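Local coordinates for thymocyte nuclear protein 1 (Leishmania major, PDB 2AR1), which is of uncharacterised function but, as an EVE-domain protein of the PUA clan, probably binds modified nucleic acid bases, at residues W44-R48 against D90-L94. Residues are numbered along the deposited sequence; the frame is centred on the assembly and turned at random.
Sequences WDGVR and DFTAL
Arg48 and Asp90 form a salt bridge between two loops of the EVE domain, a member of the PUA clan. Residues 44-48 follow strand 41-43 and lead toward helix 50-58. Residues 90-94 leave strand 76-89 through an Asx turn and a short 3-10 segment. Arg48 NH1 lies 3.0 Å from Asp90 OD2, which sits in the guanidinium plane. The same NH1 donates to Val47 O at 2.8 Å, above the carbonyl plane. The bend at chi2 (-77°) turns the Arg48 chain back so that NH1 reaches this carbonyl. The guanidinium and carboxylate planes stand 68° apart, and NH1 meets OD2 from above the carboxylate. Gly46 N meets Asp90 OD2 on its syn side at 2.9 Å, in a nearly straight bond (172°). Besides a weak bond from Arg48 NH2, two protein donors, Gly46 N and Arg48 NH1, grip OD2, which probably helps to keep Asp90 ionised. A water accepts from Val47 N and lies within hydrogen-bonding distance of Asp90 OD2 and Trp44 O. The other oxygen, OD1, accepts from Thr92 N and Thr92 OG1 on one face of its plane, which probably helps fix the rotation of the carboxylate. Arg48 NH2 also bonds weakly to Thr92 OG1, and packs against Ala93 CB at 3.6 Å. Beyond the two loops, Arg48 NE donates to Tyr100 O, and Trp112 makes a cation-pi contact with Arg48. The side chains of Asp45 and Thr92 cross at about a right angle. Asp45 CB lies 3.8 Å from Asp90 OD1 and 3.7 Å from Thr92 CG2.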
loop_
_atom_site.group_PDB
_atom_site.type_symbol
_atom_site.label_atom_id
_atom_site.label_comp_id
_atom_site.label_asym_id
_atom_site.label_seq_id
_atom_site.Cartn_x
_atom_site.Cartn_y
_atom_site.Cartn_z
ATOM N N TRP A 44 -0.995 -1.835 -8.827
ATOM C CA TRP A 44 -1.288 -0.777 -7.882
ATOM C C TRP A 44 -1.379 0.570 -8.608
ATOM O O TRP A 44 -0.448 1.394 -8.548
ATOM C CB TRP A 44 -0.256 -0.780 -6.767
ATOM C CG TRP A 44 -0.774 -0.113 -5.553
ATOM C CD1 TRP A 44 -0.443 1.096 -5.098
ATOM C CD2 TRP A 44 -1.772 -0.620 -4.668
ATOM N NE1 TRP A 44 -1.144 1.404 -3.963
ATOM C CE2 TRP A 44 -1.968 0.332 -3.680
ATOM C CE3 TRP A 44 -2.498 -1.828 -4.623
ATOM C CZ2 TRP A 44 -2.848 0.130 -2.653
ATOM C CZ3 TRP A 44 -3.354 -2.012 -3.627
ATOM C CH2 TRP A 44 -3.518 -1.054 -2.642
ATOM N N ASP A 45 -2.502 0.765 -9.312
ATOM C CA ASP A 45 -2.672 1.925 -10.171
ATOM C C ASP A 45 -3.130 3.140 -9.383
ATOM O O ASP A 45 -3.583 3.037 -8.264
ATOM C CB ASP A 45 -3.663 1.654 -11.302
ATOM C CG ASP A 45 -4.997 1.314 -10.801
ATOM O OD1 ASP A 45 -5.728 2.182 -10.312
ATOM O OD2 ASP A 45 -5.301 0.150 -10.935
ATOM N N GLY A 46 -2.933 4.298 -9.990
ATOM C CA GLY A 46 -3.515 5.546 -9.526
ATOM C C GLY A 46 -2.757 6.349 -8.501
ATOM O O GLY A 46 -3.321 7.298 -7.949
ATOM N N VAL A 47 -1.509 5.975 -8.211
ATOM C CA VAL A 47 -0.638 6.740 -7.328
ATOM C C VAL A 47 -0.100 7.940 -8.094
ATOM O O VAL A 47 0.489 7.772 -9.134
ATOM C CB VAL A 47 0.484 5.894 -6.726
ATOM C CG1 VAL A 47 1.492 6.768 -5.962
ATOM C CG2 VAL A 47 -0.103 4.813 -5.796
ATOM N N ARG A 48 -0.384 9.134 -7.606
ATOM C CA ARG A 48 -0.032 10.388 -8.298
ATOM C C ARG A 48 0.753 11.348 -7.422
ATOM O O ARG A 48 0.679 12.557 -7.582
ATOM C CB ARG A 48 -1.265 11.086 -8.867
ATOM C CG ARG A 48 -2.031 10.178 -9.823
ATOM C CD ARG A 48 -1.320 10.101 -11.151
ATOM N NE ARG A 48 -2.002 9.278 -12.136
ATOM C CZ ARG A 48 -1.730 7.988 -12.336
ATOM N NH1 ARG A 48 -0.908 7.357 -11.526
ATOM N NH2 ARG A 48 -2.420 7.279 -13.219
ATOM N N ASP A 90 2.289 3.054 -15.370
ATOM C CA ASP A 90 0.884 3.058 -14.957
ATOM C C ASP A 90 0.026 3.591 -16.089
ATOM O O ASP A 90 -0.205 4.793 -16.204
ATOM C CB ASP A 90 0.655 3.904 -13.716
ATOM C CG ASP A 90 -0.767 3.879 -13.276
ATOM O OD1 ASP A 90 -1.577 3.326 -14.019
ATOM O OD2 ASP A 90 -1.036 4.425 -12.226
ATOM N N PHE A 91 -0.509 2.682 -16.904
ATOM C CA PHE A 91 -1.341 3.052 -18.041
ATOM C C PHE A 91 -2.674 3.757 -17.718
ATOM O O PHE A 91 -3.281 4.310 -18.632
ATOM C CB PHE A 91 -1.589 1.832 -18.948
ATOM C CG PHE A 91 -2.130 0.666 -18.207
ATOM C CD1 PHE A 91 -3.414 0.716 -17.671
ATOM C CD2 PHE A 91 -1.358 -0.450 -17.983
ATOM C CE1 PHE A 91 -3.948 -0.346 -16.944
ATOM C CE2 PHE A 91 -1.876 -1.533 -17.254
ATOM C CZ PHE A 91 -3.182 -1.459 -16.702
ATOM N N THR A 92 -3.132 3.761 -16.459
ATOM C CA THR A 92 -4.305 4.526 -16.121
ATOM C C THR A 92 -4.062 6.020 -16.307
ATOM O O THR A 92 -4.991 6.765 -16.542
ATOM C CB THR A 92 -4.855 4.209 -14.681
ATOM O OG1 THR A 92 -3.925 4.605 -13.675
ATOM C CG2 THR A 92 -5.080 2.732 -14.515
ATOM N N ALA A 93 -2.816 6.452 -16.302
ATOM C CA ALA A 93 -2.536 7.857 -16.539
ATOM C C ALA A 93 -3.005 8.292 -17.936
ATOM O O ALA A 93 -3.202 9.498 -18.196
ATOM C CB ALA A 93 -0.969 8.139 -16.419
ATOM N N LEU A 94 -3.082 7.330 -18.859
ATOM C CA LEU A 94 -3.515 7.569 -20.244
ATOM C C LEU A 94 -5.015 7.259 -20.475
ATOM O O LEU A 94 -5.535 7.458 -21.583
ATOM C CB LEU A 94 -2.682 6.706 -21.200
ATOM C CG LEU A 94 -1.164 6.794 -21.032
ATOM C CD1 LEU A 94 -0.469 5.817 -21.990
ATOM C CD2 LEU A 94 -0.686 8.181 -21.249
HETATM O O HOH W 1 0.235 4.035 -9.618
#